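Local coordinates for protein phytase (PDB 3ZHC) that belongs to branch 2 of the histidine phosphatase superfamily, whose fold packs helices around a mixed beta sheet, at residues B[106-111]-B[319-324]; B[42-47]-B[60-65]; B[368-373]-B[395-400]; B[277-282]-B[327-332]. The protein carries 2 engineered substitutions. All coordinates share one frame; numbering follows the deposited sequence. Where two conformers were deposited one is given.

Interaction 1 (B[106-111]-B[319-324])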
# COMPACT_ATOMS: atom_id res chain seq x y z
N ALA B 106 -20.76 27.71 9.68
CA ALA B 106 -19.68 28.68 9.79
C ALA B 106 -18.49 28.17 8.95
O ALA B 106 -18.26 26.96 8.88
CB ALA B 106 -19.27 28.88 11.22
N VAL B 107 -17.76 29.09 8.32
CA VAL B 107 -16.58 28.74 7.51
C VAL B 107 -15.37 29.57 7.93
O VAL B 107 -15.48 30.78 8.11
CB VAL B 107 -16.86 28.91 6.00
CG1 VAL B 107 -15.56 28.70 5.16
CG2 VAL B 107 -17.95 27.97 5.56
N ILE B 108 -14.23 28.89 8.09
CA ILE B 108 -12.94 29.52 8.37
C ILE B 108 -11.98 29.17 7.24
O ILE B 108 -11.94 28.02 6.81
CB ILE B 108 -12.33 29.00 9.67
CG1 ILE B 108 -13.21 29.37 10.88
CG2 ILE B 108 -10.90 29.56 9.85
CD1 ILE B 108 -12.79 28.69 12.15
N ALA B 109 -11.22 30.16 6.78
CA ALA B 109 -10.22 29.95 5.74
C ALA B 109 -8.91 30.60 6.13
O ALA B 109 -8.88 31.64 6.84
CB ALA B 109 -10.72 30.52 4.40
N ASP B 110 -7.80 29.99 5.67
CA ASP B 110 -6.49 30.56 5.84
C ASP B 110 -6.44 31.82 4.90
O ASP B 110 -7.27 31.97 4.01
CB ASP B 110 -5.42 29.51 5.52
CG ASP B 110 -4.01 29.93 5.93
OD1 ASP B 110 -3.80 31.02 6.55
OD2 ASP B 110 -3.10 29.16 5.63
N THR B 111 -5.46 32.70 5.12
CA THR B 111 -5.40 34.01 4.40
C THR B 111 -5.07 33.94 2.88
O THR B 111 -5.16 34.96 2.19
CB THR B 111 -4.40 34.95 5.09
OG1 THR B 111 -3.12 34.33 5.13
CG2 THR B 111 -4.85 35.24 6.52
N LEU B 319 -18.97 23.17 10.76
CA LEU B 319 -17.85 24.10 10.74
C LEU B 319 -16.92 23.56 9.65
O LEU B 319 -16.40 22.46 9.78
CB LEU B 319 -17.13 24.15 12.10
CG LEU B 319 -15.85 24.99 12.22
CD1 LEU B 319 -16.11 26.46 12.00
CD2 LEU B 319 -15.15 24.76 13.58
N PHE B 320 -16.75 24.33 8.57
CA PHE B 320 -15.88 23.95 7.44
C PHE B 320 -14.63 24.79 7.53
O PHE B 320 -14.72 26.01 7.57
CB PHE B 320 -16.61 24.17 6.12
CG PHE B 320 -15.81 23.81 4.89
CD1 PHE B 320 -15.82 22.51 4.39
CD2 PHE B 320 -15.03 24.79 4.23
CE1 PHE B 320 -15.08 22.17 3.24
CE2 PHE B 320 -14.27 24.46 3.07
CZ PHE B 320 -14.30 23.15 2.58
N ILE B 321 -13.46 24.14 7.55
CA ILE B 321 -12.16 24.82 7.70
C ILE B 321 -11.30 24.53 6.45
O ILE B 321 -10.95 23.38 6.19
CB ILE B 321 -11.43 24.41 8.99
CG1 ILE B 321 -12.33 24.61 10.22
CG2 ILE B 321 -10.12 25.22 9.16
CD1 ILE B 321 -11.63 24.35 11.56
N ALA B 322 -10.97 25.60 5.70
CA ALA B 322 -10.16 25.52 4.47
C ALA B 322 -8.67 25.76 4.76
O ALA B 322 -8.25 26.89 5.06
CB ALA B 322 -10.67 26.50 3.42
N GLY B 323 -7.90 24.69 4.66
CA GLY B 323 -6.47 24.72 4.86
C GLY B 323 -5.74 24.10 3.69
O GLY B 323 -6.19 24.21 2.54
N HIS B 324 -4.61 23.45 3.99
CA HIS B 324 -3.70 22.88 3.00
C HIS B 324 -3.43 21.42 3.25
O HIS B 324 -3.85 20.84 4.29
CB HIS B 324 -2.39 23.66 3.06
CG HIS B 324 -2.58 25.14 3.13
ND1 HIS B 324 -2.69 25.92 2.01
CD2 HIS B 324 -2.68 25.98 4.19
CE1 HIS B 324 -2.85 27.18 2.36
NE2 HIS B 324 -2.85 27.25 3.68
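Ala106 to Ala109 pair in parallel with Leu319 to Ala322, the backbones exchanging regularly spaced bonds: Phe320 N to Ala106 O, Ile108 N to Phe320 O, Ala322 N to Ile108 O (2.8 Å), and Asp110 N to Ala322 O, the longest at 3.2 Å. On the face of Ala106, Ile108, Leu319 and Ile321 the packing is close. Leu319 holds CG anti to its backbone N (chi1 175°), which swings CD1 across the strand gap to 4.0 Å from Ile108 CD1 and 4.1 Å from Ala106 CB. On the other face Val107 runs alongside Phe320, Val107 CG1 at the ring edge, 4.1 Å from Phe320 CD2, and the ring stacks on Phe122. Nothing here is solvent-facing; the looser part is the C-terminal end, where the strands spread to a CA–CA distance of 5.9 Å between Asp110 and Gly323. Side chains bridge that gap: His324 NE2 donates to Asp110 OD2 at 2.7 Å, with the oxygen in the imidazole plane but the carboxylate turned 80° to it. OD2 is approached on its anti side, while OD1 takes Thr111 N. This short, in-plane, buried bond would restrain the rotation of the His324 ring, which also meets His39.

Interaction 2 (B[42-47]-B[60-65]). With FMT (formic acid), chain R; FMT (formic acid), chain O.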
# COMPACT_ATOMS: atom_id res chain seq x y z
N ARG B 42 -5.24 23.82 -7.71
CA ARG B 42 -4.50 25.07 -7.86
C ARG B 42 -3.39 24.92 -8.86
O ARG B 42 -3.00 23.81 -9.21
CB ARG B 42 -3.90 25.49 -6.51
CG ARG B 42 -3.01 24.40 -5.84
CD ARG B 42 -2.02 24.97 -4.89
NE ARG B 42 -1.14 23.94 -4.30
CZ ARG B 42 -0.08 23.38 -4.90
NH1 ARG B 42 0.31 23.72 -6.16
NH2 ARG B 42 0.62 22.46 -4.24
N ALA B 43 -2.85 26.06 -9.29
CA ALA B 43 -1.68 26.09 -10.14
C ALA B 43 -0.47 25.72 -9.29
O ALA B 43 -0.55 25.80 -8.05
CB ALA B 43 -1.48 27.47 -10.77
N PRO B 44 0.64 25.29 -9.94
CA PRO B 44 1.85 24.99 -9.20
C PRO B 44 2.27 26.11 -8.25
O PRO B 44 2.05 27.28 -8.53
CB PRO B 44 2.90 24.80 -10.30
CG PRO B 44 2.15 24.30 -11.46
CD PRO B 44 0.78 24.94 -11.36
N THR B 45 2.88 25.71 -7.15
CA THR B 45 3.38 26.60 -6.14
C THR B 45 4.61 27.40 -6.61
O THR B 45 4.85 28.49 -6.13
CB THR B 45 3.70 25.81 -4.83
OG1 THR B 45 3.96 26.71 -3.79
CG2 THR B 45 4.91 24.91 -5.01
N LYS B 46 5.39 26.83 -7.53
CA LYS B 46 6.59 27.48 -8.05
C LYS B 46 6.93 27.03 -9.46
O LYS B 46 6.36 26.09 -9.98
CB LYS B 46 7.77 27.22 -7.11
CG LYS B 46 8.07 25.76 -6.84
CD LYS B 46 9.13 25.64 -5.73
CE LYS B 46 9.18 24.26 -5.14
NZ LYS B 46 9.96 24.24 -3.87
N PHE B 47 7.88 27.74 -10.07
CA PHE B 47 8.32 27.44 -11.43
C PHE B 47 9.76 27.93 -11.55
O PHE B 47 9.99 29.08 -11.81
CB PHE B 47 7.37 28.10 -12.44
CG PHE B 47 7.63 27.75 -13.87
CD1 PHE B 47 7.83 26.43 -14.26
CD2 PHE B 47 7.67 28.73 -14.84
CE1 PHE B 47 8.08 26.10 -15.59
CE2 PHE B 47 7.92 28.39 -16.20
CZ PHE B 47 8.11 27.09 -16.55
N PRO B 60 3.63 22.92 -19.24
CA PRO B 60 2.40 23.64 -19.55
C PRO B 60 2.21 24.81 -18.60
O PRO B 60 2.52 24.68 -17.40
CB PRO B 60 1.28 22.59 -19.33
CG PRO B 60 1.92 21.32 -19.25
CD PRO B 60 3.36 21.51 -18.91
N GLN B 61 1.70 25.92 -19.11
CA GLN B 61 1.50 27.12 -18.31
C GLN B 61 0.09 27.14 -17.76
O GLN B 61 -0.81 26.56 -18.33
CB GLN B 61 1.75 28.39 -19.14
CG GLN B 61 3.14 28.47 -19.77
CD GLN B 61 4.24 28.37 -18.75
OE1 GLN B 61 4.33 29.20 -17.86
NE2 GLN B 61 5.09 27.35 -18.88
N TRP B 62 -0.07 27.84 -16.63
CA TRP B 62 -1.35 27.99 -15.95
C TRP B 62 -1.71 29.47 -16.00
O TRP B 62 -0.86 30.29 -15.71
CB TRP B 62 -1.21 27.51 -14.52
CG TRP B 62 -0.95 26.03 -14.37
CD1 TRP B 62 0.16 25.33 -14.77
CD2 TRP B 62 -1.84 25.06 -13.78
NE1 TRP B 62 0.02 24.00 -14.47
CE2 TRP B 62 -1.19 23.80 -13.85
CE3 TRP B 62 -3.12 25.14 -13.19
CZ2 TRP B 62 -1.79 22.62 -13.36
CZ3 TRP B 62 -3.71 23.97 -12.69
CH2 TRP B 62 -3.04 22.73 -12.78
N ASP B 63 -2.95 29.82 -16.36
CA ASP B 63 -3.30 31.32 -16.48
C ASP B 63 -3.51 32.06 -15.15
O ASP B 63 -3.32 33.30 -15.10
CB ASP B 63 -4.42 31.65 -17.53
CG ASP B 63 -5.42 30.62 -17.65
OD1 ASP B 63 -6.14 30.41 -16.66
OD2 ASP B 63 -5.51 29.99 -18.76
N VAL B 64 -3.87 31.35 -14.08
CA VAL B 64 -3.94 31.98 -12.75
C VAL B 64 -2.52 32.06 -12.19
O VAL B 64 -1.68 31.26 -12.57
CB VAL B 64 -4.86 31.23 -11.76
CG1 VAL B 64 -6.29 31.16 -12.32
CG2 VAL B 64 -4.31 29.83 -11.41
N PRO B 65 -2.24 33.03 -11.29
CA PRO B 65 -0.89 33.08 -10.64
C PRO B 65 -0.51 31.78 -9.92
O PRO B 65 -1.38 31.00 -9.55
CB PRO B 65 -1.04 34.22 -9.61
CG PRO B 65 -2.20 35.03 -10.10
CD PRO B 65 -3.12 34.12 -10.83
C FMT R . -5.22 27.13 -15.53
O1 FMT R . -5.32 28.19 -14.90
O2 FMT R . -4.79 27.03 -16.69
C FMT O . 3.49 21.84 -6.48
O1 FMT O . 3.25 21.20 -5.44
O2 FMT O . 2.82 22.80 -6.83
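Pro44 and Ala43 lie over one face of the Trp62 indole. Pro44 CD sits almost squarely above the five-membered ring, 3.3 Å from its centroid and only 8° off the normal, while Ala43 CA covers the six-membered ring 3.9 Å from its centroid; both are CH-pi contacts. Trp62 reaches this position with CG anti to its carbonyl carbon (chi1 -67°). Ala43 CB is wedged between Trp62 CE3 and Val64 CG2, at 3.7 Å from the latter. Farther along, the Gln61 amide crosses the tip of Phe47, Gln61 NE2 lying 3.8 Å from Phe47 CZ; that amide is held by a bond to Trp59 O. The next shell fixes the 42-47 backbone. Arg42, extended from CG to NE, curls its guanidinium back so that NH1 donates to Ala43 O at 2.9 Å; the oxygen lies near the guanidinium plane, while NH1 stands above the carbonyl plane. NH1 also gives a 2.8 Å bond to O2 of a formic acid molecule, which Thr45 N meets as well, while Arg42 NH2 holds its O1. Leu244 and Ile241 of helix 231-247 back Arg42 and Pro44, and Gln248 and Met250 touch Trp62. Arg42, Ala43 and Pro44 close the RHGxRxP signature of histidine acid phosphatases, in the loop after strand 28-38; the formic acid, probably from the crystallisation liquor, is consistent with an anion-accepting pocket.

Interaction 3 (B[368-373]-B[395-400])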
# COMPACT_ATOMS: atom_id res chain seq x y z
N TRP B 368 -20.86 10.22 20.39
CA TRP B 368 -19.80 9.46 19.73
C TRP B 368 -19.24 10.24 18.54
O TRP B 368 -19.97 11.01 17.91
CB TRP B 368 -20.32 8.09 19.30
CG TRP B 368 -21.00 7.36 20.44
CD1 TRP B 368 -22.31 7.47 20.82
CD2 TRP B 368 -20.40 6.43 21.35
NE1 TRP B 368 -22.57 6.67 21.90
CE2 TRP B 368 -21.42 6.01 22.25
CE3 TRP B 368 -19.11 5.90 21.49
CZ2 TRP B 368 -21.18 5.09 23.28
CZ3 TRP B 368 -18.87 4.98 22.52
CH2 TRP B 368 -19.90 4.58 23.40
N VAL B 369 -17.95 10.03 18.23
CA VAL B 369 -17.26 10.72 17.15
C VAL B 369 -16.80 9.75 16.07
O VAL B 369 -16.07 8.81 16.38
CB VAL B 369 -16.00 11.49 17.67
CG1 VAL B 369 -15.29 12.22 16.52
CG2 VAL B 369 -16.37 12.46 18.75
N GLN B 370 -17.24 9.99 14.82
CA GLN B 370 -16.79 9.20 13.66
C GLN B 370 -15.91 10.07 12.79
O GLN B 370 -16.22 11.25 12.57
CB GLN B 370 -17.97 8.68 12.83
CG GLN B 370 -17.53 7.55 11.87
CD GLN B 370 -18.66 6.93 11.14
OE1 GLN B 370 -19.44 7.61 10.48
NE2 GLN B 370 -18.79 5.60 11.25
N VAL B 371 -14.80 9.49 12.30
CA VAL B 371 -13.83 10.20 11.47
C VAL B 371 -13.80 9.57 10.08
O VAL B 371 -13.68 8.35 9.95
CB VAL B 371 -12.41 10.16 12.08
CG1 VAL B 371 -11.45 11.06 11.26
CG2 VAL B 371 -12.42 10.59 13.52
N SER B 372 -13.91 10.41 9.05
CA SER B 372 -13.90 9.97 7.66
C SER B 372 -13.03 10.85 6.80
O SER B 372 -12.69 11.97 7.19
CB SER B 372 -15.32 10.01 7.09
OG SER B 372 -16.18 9.16 7.81
N PHE B 373 -12.65 10.33 5.63
CA PHE B 373 -11.98 11.15 4.62
C PHE B 373 -12.85 11.16 3.37
O PHE B 373 -13.03 10.14 2.74
CB PHE B 373 -10.55 10.69 4.29
CG PHE B 373 -9.73 11.79 3.65
CD1 PHE B 373 -9.79 12.02 2.29
CD2 PHE B 373 -8.91 12.63 4.44
CE1 PHE B 373 -9.03 13.07 1.71
CE2 PHE B 373 -8.16 13.66 3.86
CZ PHE B 373 -8.23 13.88 2.51
N LYS B 395 -15.44 8.06 -0.04
CA LYS B 395 -15.45 8.16 1.42
C LYS B 395 -14.73 6.94 2.00
O LYS B 395 -15.10 5.79 1.68
CB LYS B 395 -16.88 8.27 1.95
CG LYS B 395 -16.99 8.62 3.43
CD LYS B 395 -18.43 9.05 3.83
CE LYS B 395 -18.49 9.54 5.31
NZ LYS B 395 -19.82 10.18 5.71
N VAL B 396 -13.70 7.20 2.81
CA VAL B 396 -12.92 6.18 3.48
C VAL B 396 -13.14 6.33 4.98
O VAL B 396 -12.93 7.41 5.54
CB VAL B 396 -11.41 6.29 3.15
CG1 VAL B 396 -10.59 5.36 4.04
CG2 VAL B 396 -11.16 5.97 1.68
N ASP B 397 -13.56 5.23 5.63
CA ASP B 397 -13.80 5.21 7.07
C ASP B 397 -12.45 5.16 7.78
O ASP B 397 -11.70 4.20 7.60
CB ASP B 397 -14.68 3.99 7.44
CG ASP B 397 -15.31 4.11 8.85
OD1 ASP B 397 -14.87 4.99 9.70
OD2 ASP B 397 -16.25 3.30 9.11
N LEU B 398 -12.16 6.19 8.58
CA LEU B 398 -10.90 6.26 9.33
C LEU B 398 -11.11 5.69 10.74
O LEU B 398 -12.22 5.80 11.32
CB LEU B 398 -10.38 7.70 9.39
CG LEU B 398 -10.18 8.38 8.02
CD1 LEU B 398 -9.65 9.74 8.22
CD2 LEU B 398 -9.24 7.58 7.09
N LYS B 399 -10.03 5.08 11.28
CA LYS B 399 -10.05 4.42 12.58
C LYS B 399 -9.11 5.12 13.58
O LYS B 399 -7.88 5.17 13.37
CB LYS B 399 -9.65 2.95 12.43
CG LYS B 399 -10.41 2.16 11.32
CD LYS B 399 -11.93 2.17 11.51
CE LYS B 399 -12.63 1.41 10.36
NZ LYS B 399 -14.12 1.41 10.49
N LEU B 400 -9.69 5.67 14.66
CA LEU B 400 -8.94 6.27 15.76
C LEU B 400 -8.78 5.14 16.77
O LEU B 400 -9.56 5.02 17.71
CB LEU B 400 -9.67 7.48 16.37
CG LEU B 400 -9.44 8.85 15.76
CD1 LEU B 400 -10.40 9.85 16.37
CD2 LEU B 400 -8.00 9.27 15.98
O HOH W 1 -14.36 6.84 12.67
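Phe373 and Val396 form an antiparallel hydrogen-bonded pair, Phe373 N to Val396 O at 2.9 Å and Val396 N to Phe373 O at 3.0 Å, in strands that cross at 139° and part beyond Val371. There Leu398 N still reaches Val371 O, through a bent bond (146°), but the next link is a water that accepts from Val371 N at 2.7 Å and donates to Leu398 O. Val371, Phe373, Val396 and Leu398 share one face. Leu398, its CG anti to the carbonyl carbon (chi1 -55°), lays CD1 obliquely across Val371 CG1 at 3.8 Å and 4.1 Å from Phe373 CB. The other Val371 branch, CG2, takes Leu400 CD1 at 3.6 Å, so this valine is gripped by two leucines. Ser372 and Asp397 occupy the opposite face, a non-hydrogen-bonded pair. Lys395, fully extended, passes its CE 3.4 Å from Ser372 OG on the way to a salt bridge with Glu357 and a cation-pi contact with Trp87. Strand 366-375 pairs with 353-361 as well as with 394-398, and Val369 bonds Cys412 of strand 412-413. Helix 414-424 packs on Val369 and Leu400, helix 325-335 on Phe373 and Leu400, and Gln61 of the second subunit bonds Lys399 N.

Interaction 4 (B[277-282]-B[327-332])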
# COMPACT_ATOMS: atom_id res chain seq x y z
N LEU B 277 7.30 12.12 6.02
CA LEU B 277 8.48 12.55 6.77
C LEU B 277 8.34 13.97 7.35
O LEU B 277 8.53 14.17 8.55
CB LEU B 277 9.74 12.50 5.88
CG LEU B 277 10.25 11.14 5.45
CD1 LEU B 277 11.50 11.31 4.63
CD2 LEU B 277 10.52 10.20 6.67
N LEU B 278 8.00 14.93 6.51
CA LEU B 278 8.00 16.36 6.94
C LEU B 278 6.76 16.84 7.70
O LEU B 278 6.86 17.82 8.44
CB LEU B 278 8.27 17.29 5.73
CG LEU B 278 9.63 17.12 5.01
CD1 LEU B 278 9.74 18.16 3.87
CD2 LEU B 278 10.85 17.22 5.96
N GLN B 279 5.61 16.17 7.51
CA GLN B 279 4.34 16.62 8.14
C GLN B 279 3.63 15.62 9.05
O GLN B 279 2.86 16.05 9.92
CB GLN B 279 3.37 17.07 7.04
CG GLN B 279 3.93 18.20 6.10
CD GLN B 279 4.12 19.56 6.79
OE1 GLN B 279 3.70 19.76 7.95
NE2 GLN B 279 4.75 20.49 6.08
N ARG B 280 3.86 14.30 8.86
CA ARG B 280 3.21 13.28 9.73
C ARG B 280 4.09 12.78 10.91
O ARG B 280 3.56 12.22 11.87
CB ARG B 280 2.72 12.09 8.91
CG ARG B 280 1.82 12.44 7.70
CD ARG B 280 0.82 11.30 7.33
NE ARG B 280 1.40 9.99 7.62
CZ ARG B 280 1.02 9.14 8.59
NH1 ARG B 280 -0.02 9.38 9.42
NH2 ARG B 280 1.69 8.00 8.71
N THR B 281 5.41 12.99 10.83
CA THR B 281 6.33 12.64 11.92
C THR B 281 5.82 13.31 13.19
O THR B 281 5.80 14.53 13.25
CB THR B 281 7.77 13.07 11.60
OG1 THR B 281 8.20 12.40 10.41
CG2 THR B 281 8.75 12.75 12.77
N PRO B 282 5.38 12.51 14.22
CA PRO B 282 4.73 13.06 15.44
C PRO B 282 5.38 14.28 16.05
O PRO B 282 4.68 15.19 16.45
CB PRO B 282 4.80 11.87 16.42
CG PRO B 282 4.67 10.70 15.55
CD PRO B 282 5.46 11.03 14.29
N ASN B 327 -1.67 20.60 6.54
CA ASN B 327 -2.56 20.48 7.70
C ASN B 327 -3.23 19.12 7.81
O ASN B 327 -3.32 18.57 8.91
CB ASN B 327 -3.63 21.58 7.69
CG ASN B 327 -3.04 22.99 7.63
OD1 ASN B 327 -3.35 23.75 6.72
ND2 ASN B 327 -2.17 23.32 8.57
N LEU B 328 -3.70 18.56 6.68
CA LEU B 328 -4.29 17.21 6.66
C LEU B 328 -3.25 16.18 7.12
O LEU B 328 -3.57 15.27 7.90
CB LEU B 328 -4.80 16.81 5.27
CG LEU B 328 -5.95 17.64 4.64
CD1 LEU B 328 -6.30 17.08 3.27
CD2 LEU B 328 -7.19 17.67 5.54
N ALA B 329 -2.01 16.33 6.63
CA ALA B 329 -0.91 15.44 7.01
C ALA B 329 -0.56 15.59 8.51
O ALA B 329 -0.30 14.59 9.16
CB ALA B 329 0.29 15.66 6.13
N ASN B 330 -0.55 16.83 9.04
CA ASN B 330 -0.31 17.09 10.49
C ASN B 330 -1.37 16.42 11.35
O ASN B 330 -1.06 15.80 12.36
CB ASN B 330 -0.30 18.57 10.85
CG ASN B 330 0.74 19.39 10.08
OD1 ASN B 330 0.53 20.58 9.86
ND2 ASN B 330 1.84 18.76 9.67
N LEU B 331 -2.63 16.56 10.94
CA LEU B 331 -3.75 15.93 11.64
C LEU B 331 -3.64 14.42 11.55
O LEU B 331 -3.81 13.72 12.54
CB LEU B 331 -5.11 16.43 11.10
CG LEU B 331 -5.47 17.86 11.52
CD1 LEU B 331 -6.62 18.42 10.67
CD2 LEU B 331 -5.80 17.95 13.02
N SER B 332 -3.33 13.91 10.37
CA SER B 332 -3.14 12.46 10.15
C SER B 332 -2.04 11.88 11.07
O SER B 332 -2.26 10.86 11.73
CB SER B 332 -2.79 12.22 8.70
OG SER B 332 -2.41 10.90 8.47
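Gln279 meets Ala329 and Asn330 where the C-terminal part of helix 260-280 lies beside helix 325-335. Its side chain runs outward from CB, which rests on Ala329 CB at 3.5 Å and is just as near to Asn330 ND2. At CG the chain bends (chi2 -68°) so that CD passes 3.8 Å from that nitrogen. The tip, OE1, accepts from Asn330 ND2 at 2.7 Å, with the donor in the carbonyl plane and on a lone pair, and OE1 also takes a weak bond from Arg288. The two amides are turned 50° against each other. Asn330 ND2 spends a second bond on the backbone O of Gln279, at 2.9 Å and close to the asparagine amide plane, so one NH2 group grips main chain and side chain of a single residue. Asn330 CA adds a CA-H...O contact to that carbonyl. On the other flank Arg280 lays CG 3.4 Å from Ala329 O and then bends at chi3, bringing NH1 to 3.0 Å from Ser332 OG. The main commitments of these polar ends lie elsewhere, Arg280 NE in a salt bridge with Asp276 and Ser332 OG on Leu337 O. The chemistry is therefore mostly that of amides: the Asn330 amide serves both Gln279 carbonyl oxygens, with Arg288 as a weak further donor to OE1, and the twin bonds fix the Asn330 amide's orientation.

Interactions 1 and 3 belong to one mixed sheet, but interaction 1 is a fully buried parallel pair, whereas interaction 3 is an antiparallel pair, partly buried, with water and charged groups beside it. Interaction 4 is buried too, yet joins helices through amides; strand 318-323 of interaction 1 is followed in the chain by its helix 325-335, and Phe373 CZ of interaction 3 packs on Leu328 CD1 of that helix at 3.8 Å. Interaction 2 stands apart, a partly exposed pair of loops held by CH-pi contacts without a cross-segment hydrogen bond, its centre about 33 Å from that of interaction 3. Interaction 3 alone is touched by the second subunit.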